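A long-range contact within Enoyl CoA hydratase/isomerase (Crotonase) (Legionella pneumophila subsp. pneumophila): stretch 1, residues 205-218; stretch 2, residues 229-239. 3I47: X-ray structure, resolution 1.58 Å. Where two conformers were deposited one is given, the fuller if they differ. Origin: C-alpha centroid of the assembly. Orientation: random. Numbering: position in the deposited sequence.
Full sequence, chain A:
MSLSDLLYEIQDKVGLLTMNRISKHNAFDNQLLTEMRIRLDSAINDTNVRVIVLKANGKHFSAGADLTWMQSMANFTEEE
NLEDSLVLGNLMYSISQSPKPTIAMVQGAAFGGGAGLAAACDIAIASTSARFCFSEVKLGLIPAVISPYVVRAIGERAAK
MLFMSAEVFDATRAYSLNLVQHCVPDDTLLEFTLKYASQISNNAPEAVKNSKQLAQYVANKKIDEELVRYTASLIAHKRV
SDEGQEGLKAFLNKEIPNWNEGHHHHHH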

# COMPACT_ATOMS: atom_id res chain seq x y z
N PRO A 205 -6.22 -5.82 17.62
CA PRO A 205 -5.12 -5.06 17.01
C PRO A 205 -3.76 -5.74 17.07
O PRO A 205 -3.02 -5.71 16.08
N GLU A 206 -3.43 -6.38 18.19
CA GLU A 206 -2.15 -7.08 18.27
C GLU A 206 -2.15 -8.30 17.36
O GLU A 206 -1.16 -8.57 16.67
N ALA A 207 -3.26 -9.04 17.37
CA ALA A 207 -3.41 -10.22 16.51
C ALA A 207 -3.24 -9.88 15.02
O ALA A 207 -2.58 -10.61 14.29
N VAL A 208 -3.80 -8.74 14.60
CA VAL A 208 -3.69 -8.28 13.21
C VAL A 208 -2.22 -8.00 12.88
O VAL A 208 -1.70 -8.50 11.88
N LYS A 209 -1.55 -7.23 13.73
CA LYS A 209 -0.14 -6.94 13.51
C LYS A 209 0.74 -8.19 13.56
O LYS A 209 1.64 -8.36 12.74
N ASN A 210 0.46 -9.08 14.52
CA ASN A 210 1.21 -10.32 14.63
C ASN A 210 1.00 -11.21 13.41
O ASN A 210 1.93 -11.89 12.99
N SER A 211 -0.21 -11.20 12.85
CA SER A 211 -0.52 -12.01 11.67
C SER A 211 0.22 -11.51 10.43
O SER A 211 0.67 -12.31 9.61
N LYS A 212 0.36 -10.20 10.33
CA LYS A 212 1.17 -9.61 9.26
C LYS A 212 2.61 -10.07 9.40
O LYS A 212 3.21 -10.54 8.43
N GLN A 213 3.16 -9.97 10.62
CA GLN A 213 4.54 -10.37 10.90
C GLN A 213 4.75 -11.87 10.60
O GLN A 213 5.77 -12.26 10.03
N LEU A 214 3.76 -12.68 11.00
CA LEU A 214 3.77 -14.13 10.79
C LEU A 214 3.85 -14.51 9.32
O LEU A 214 4.68 -15.33 8.93
N ALA A 215 2.98 -13.91 8.50
CA ALA A 215 2.97 -14.21 7.06
C ALA A 215 4.32 -13.86 6.44
O ALA A 215 4.87 -14.63 5.66
N GLN A 216 4.86 -12.70 6.83
CA GLN A 216 6.16 -12.25 6.35
C GLN A 216 7.28 -13.21 6.76
O GLN A 216 8.18 -13.50 5.97
N TYR A 217 7.20 -13.73 7.99
CA TYR A 217 8.24 -14.58 8.55
C TYR A 217 8.26 -15.96 7.91
O TYR A 217 9.33 -16.47 7.55
N VAL A 218 7.09 -16.58 7.77
CA VAL A 218 7.07 -17.95 7.26
C VAL A 218 7.37 -18.02 5.76
O VAL A 218 7.85 -19.04 5.27
N ARG A 229 7.47 -26.33 15.28
CA ARG A 229 7.59 -26.02 16.71
C ARG A 229 7.49 -24.52 16.96
O ARG A 229 6.83 -24.08 17.91
N TYR A 230 8.15 -23.72 16.11
CA TYR A 230 8.08 -22.26 16.23
C TYR A 230 6.63 -21.79 16.13
O TYR A 230 6.18 -20.99 16.96
N THR A 231 5.90 -22.28 15.12
CA THR A 231 4.52 -21.83 14.93
C THR A 231 3.63 -22.24 16.10
O THR A 231 2.80 -21.46 16.54
N ALA A 232 3.84 -23.45 16.62
CA ALA A 232 3.06 -23.93 17.76
C ALA A 232 3.31 -23.10 19.01
O ALA A 232 2.37 -22.81 19.75
N SER A 233 4.56 -22.71 19.23
CA SER A 233 4.89 -21.86 20.38
C SER A 233 4.30 -20.46 20.22
O SER A 233 3.90 -19.82 21.20
N LEU A 234 4.22 -19.98 18.98
CA LEU A 234 3.67 -18.65 18.73
C LEU A 234 2.19 -18.57 19.10
O LEU A 234 1.76 -17.64 19.78
N ILE A 235 1.39 -19.56 18.67
CA ILE A 235 -0.02 -19.57 19.05
C ILE A 235 -0.22 -19.87 20.54
O ILE A 235 -1.13 -19.32 21.17
N ALA A 236 0.63 -20.73 21.10
CA ALA A 236 0.55 -21.01 22.54
C ALA A 236 0.70 -19.73 23.36
O ALA A 236 -0.06 -19.48 24.31
N HIS A 237 1.67 -18.90 22.95
CA HIS A 237 1.91 -17.62 23.61
C HIS A 237 0.74 -16.66 23.39
O HIS A 237 0.32 -15.96 24.33
N LYS A 238 0.19 -16.62 22.18
CA LYS A 238 -0.94 -15.74 21.90
C LYS A 238 -2.21 -16.12 22.64
O LYS A 238 -2.98 -15.26 23.04
N ARG A 239 -2.43 -17.42 22.84
CA ARG A 239 -3.63 -17.88 23.52
C ARG A 239 -3.69 -17.42 24.97
O ARG A 239 -4.77 -17.19 25.48

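Two helices run nearly antiparallel here, their directions 170° apart, but their axes come no closer than 12.3 Å. At that spacing the backbones cannot touch, so long side chains must bridge the gap, and they do so sparsely: only 346 Å² is buried, both sides summed, and no hydrogen bond crosses between the stretches.

The aromatic contribution comes from Tyr217 and Tyr230, both pointing toward the opposing helix and both with chi1 in t. Their rings form an offset stack, centroids 4.5 Å apart and planes inclined at 30°, with Tyr217 CE2 3.4 Å from Tyr230 CE1. The offset places the hydroxyl of Tyr230 over one face of the Tyr217 ring, while CE2 of Tyr217 lies over a face of the Tyr230 ring.

The aliphatic contact is a leucine pair. Leu234 points toward the first helix; Leu214 leaves its backbone sideways, yet its end comes nearer. Both adopt chi1 t and chi2 p, and Leu214 CD1 meets Leu234 CD2 at 3.6 Å.

Lys238 serves the other end as a hydrocarbon spacer. Its t, p, t, p chain lies against the small residue Ala207, where the CA atoms of the two residues are 8.1 Å apart. CE of Lys238 sits 3.7 Å from CA of Ala207 and 3.4 Å from OD1 of Asn210, whose chi1 is m. The lysine's NZ is hydrogen-bonded to a residue just outside the stretches.

Two side-chain polar pairings lie within the first helix. Lys209 NZ and Glu206 OE2 form a salt bridge at 3.4 Å with a weak hydrogen bond, consistent with the end of Glu206 leading away from the contact, and Ser211 OG donates to Ala207 O at 2.8 Å. The rule is economical: reach from aromatic, leucine and lysine side chains spans a wide separation.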

# COMPACT_ATOMS: atom_id res chain seq x y z
CB PRO A 205 -5.12 -3.74 17.78
CG PRO A 205 -5.84 -4.03 19.05
CD PRO A 205 -6.88 -5.06 18.69
CB GLU A 206 -1.79 -7.48 19.71
CG GLU A 206 -1.57 -6.28 20.65
CD GLU A 206 -0.60 -5.24 20.08
OE1 GLU A 206 0.52 -5.61 19.65
OE2 GLU A 206 -0.97 -4.05 20.05
CB ALA A 207 -4.75 -10.91 16.77
CB VAL A 208 -4.58 -7.04 12.96
CG1 VAL A 208 -4.21 -6.37 11.64
CG2 VAL A 208 -6.03 -7.43 12.92
CB LYS A 209 0.35 -5.88 14.50
CG LYS A 209 -0.35 -4.55 14.28
CD LYS A 209 0.27 -3.45 15.11
CE LYS A 209 -0.23 -3.51 16.54
NZ LYS A 209 0.24 -2.33 17.32
CB ASN A 210 0.75 -11.12 15.86
CG ASN A 210 1.12 -10.48 17.19
OD1 ASN A 210 0.66 -10.94 18.24
ND2 ASN A 210 1.93 -9.41 17.17
CB SER A 211 -2.02 -12.04 11.41
OG SER A 211 -2.66 -12.76 12.44
CB LYS A 212 1.10 -8.08 9.30
CG LYS A 212 1.94 -7.41 8.23
CD LYS A 212 1.57 -5.95 8.11
CE LYS A 212 2.44 -5.24 7.09
NZ LYS A 212 1.89 -3.87 6.83
CB GLN A 213 4.90 -10.04 12.35
CG GLN A 213 6.38 -10.11 12.69
CD GLN A 213 6.67 -9.89 14.18
OE1 GLN A 213 5.85 -9.32 14.91
NE2 GLN A 213 7.84 -10.33 14.63
CB LEU A 214 2.51 -14.72 11.43
CG LEU A 214 2.16 -16.19 11.19
CD1 LEU A 214 3.04 -17.04 12.06
CD2 LEU A 214 0.69 -16.45 11.50
CB ALA A 215 1.85 -13.47 6.35
CB GLN A 216 6.43 -10.85 6.88
CG GLN A 216 5.50 -9.78 6.29
CD GLN A 216 5.55 -8.43 7.02
OE1 GLN A 216 5.79 -8.36 8.23
NE2 GLN A 216 5.30 -7.37 6.28
CB TYR A 217 8.05 -14.71 10.07
CG TYR A 217 9.06 -15.63 10.72
CD1 TYR A 217 10.34 -15.18 11.04
CD2 TYR A 217 8.73 -16.95 11.03
CE1 TYR A 217 11.27 -16.03 11.64
CE2 TYR A 217 9.64 -17.80 11.63
CZ TYR A 217 10.91 -17.33 11.94
OH TYR A 217 11.82 -18.18 12.53
CB VAL A 218 5.74 -18.71 7.61
CG1 VAL A 218 5.51 -18.70 9.12
CG2 VAL A 218 4.54 -18.14 6.86
CB ARG A 229 8.91 -26.56 17.28
CG ARG A 229 9.00 -28.07 17.33
CD ARG A 229 10.22 -28.54 18.13
NE ARG A 229 11.48 -28.01 17.62
CZ ARG A 229 12.27 -28.63 16.75
NH1 ARG A 229 11.93 -29.82 16.28
NH2 ARG A 229 13.40 -28.07 16.36
CB TYR A 230 8.97 -21.55 15.19
CG TYR A 230 8.67 -20.06 15.05
CD1 TYR A 230 7.66 -19.60 14.20
CD2 TYR A 230 9.39 -19.11 15.77
CE1 TYR A 230 7.36 -18.25 14.08
CE2 TYR A 230 9.11 -17.74 15.66
CZ TYR A 230 8.09 -17.32 14.81
OH TYR A 230 7.79 -15.98 14.68
CB THR A 231 3.90 -22.30 13.59
OG1 THR A 231 3.88 -23.74 13.53
CG2 THR A 231 4.69 -21.73 12.42
CB ALA A 232 3.33 -25.42 18.01
CB SER A 233 6.40 -21.79 20.61
OG SER A 233 7.04 -20.98 19.64
CB LEU A 234 3.89 -18.24 17.27
CG LEU A 234 3.96 -16.75 16.96
CD1 LEU A 234 5.20 -16.11 17.57
CD2 LEU A 234 3.95 -16.55 15.46
CB ILE A 235 -0.89 -20.50 18.13
CG1 ILE A 235 -2.37 -20.52 18.57
CG2 ILE A 235 -0.30 -21.93 18.06
CD1 ILE A 235 -3.09 -19.15 18.47
CB ALA A 236 1.59 -22.05 22.94
CB HIS A 237 3.23 -17.01 23.11
CG HIS A 237 3.76 -15.91 23.97
ND1 HIS A 237 4.30 -16.14 25.22
CD2 HIS A 237 3.86 -14.58 23.76
CE1 HIS A 237 4.69 -14.99 25.75
NE2 HIS A 237 4.44 -14.03 24.87
CB LYS A 238 -1.20 -15.63 20.39
CG LYS A 238 -2.14 -14.49 19.99
CD LYS A 238 -1.41 -13.15 20.05
CE LYS A 238 -2.29 -11.98 19.62
NZ LYS A 238 -3.29 -11.58 20.66
CB ARG A 239 -3.72 -19.40 23.48
CG ARG A 239 -4.17 -19.96 22.13
CD ARG A 239 -4.04 -21.47 22.16
NE ARG A 239 -4.49 -22.11 20.93
CZ ARG A 239 -4.45 -23.42 20.72
NH1 ARG A 239 -4.00 -24.24 21.67
NH2 ARG A 239 -4.88 -23.91 19.56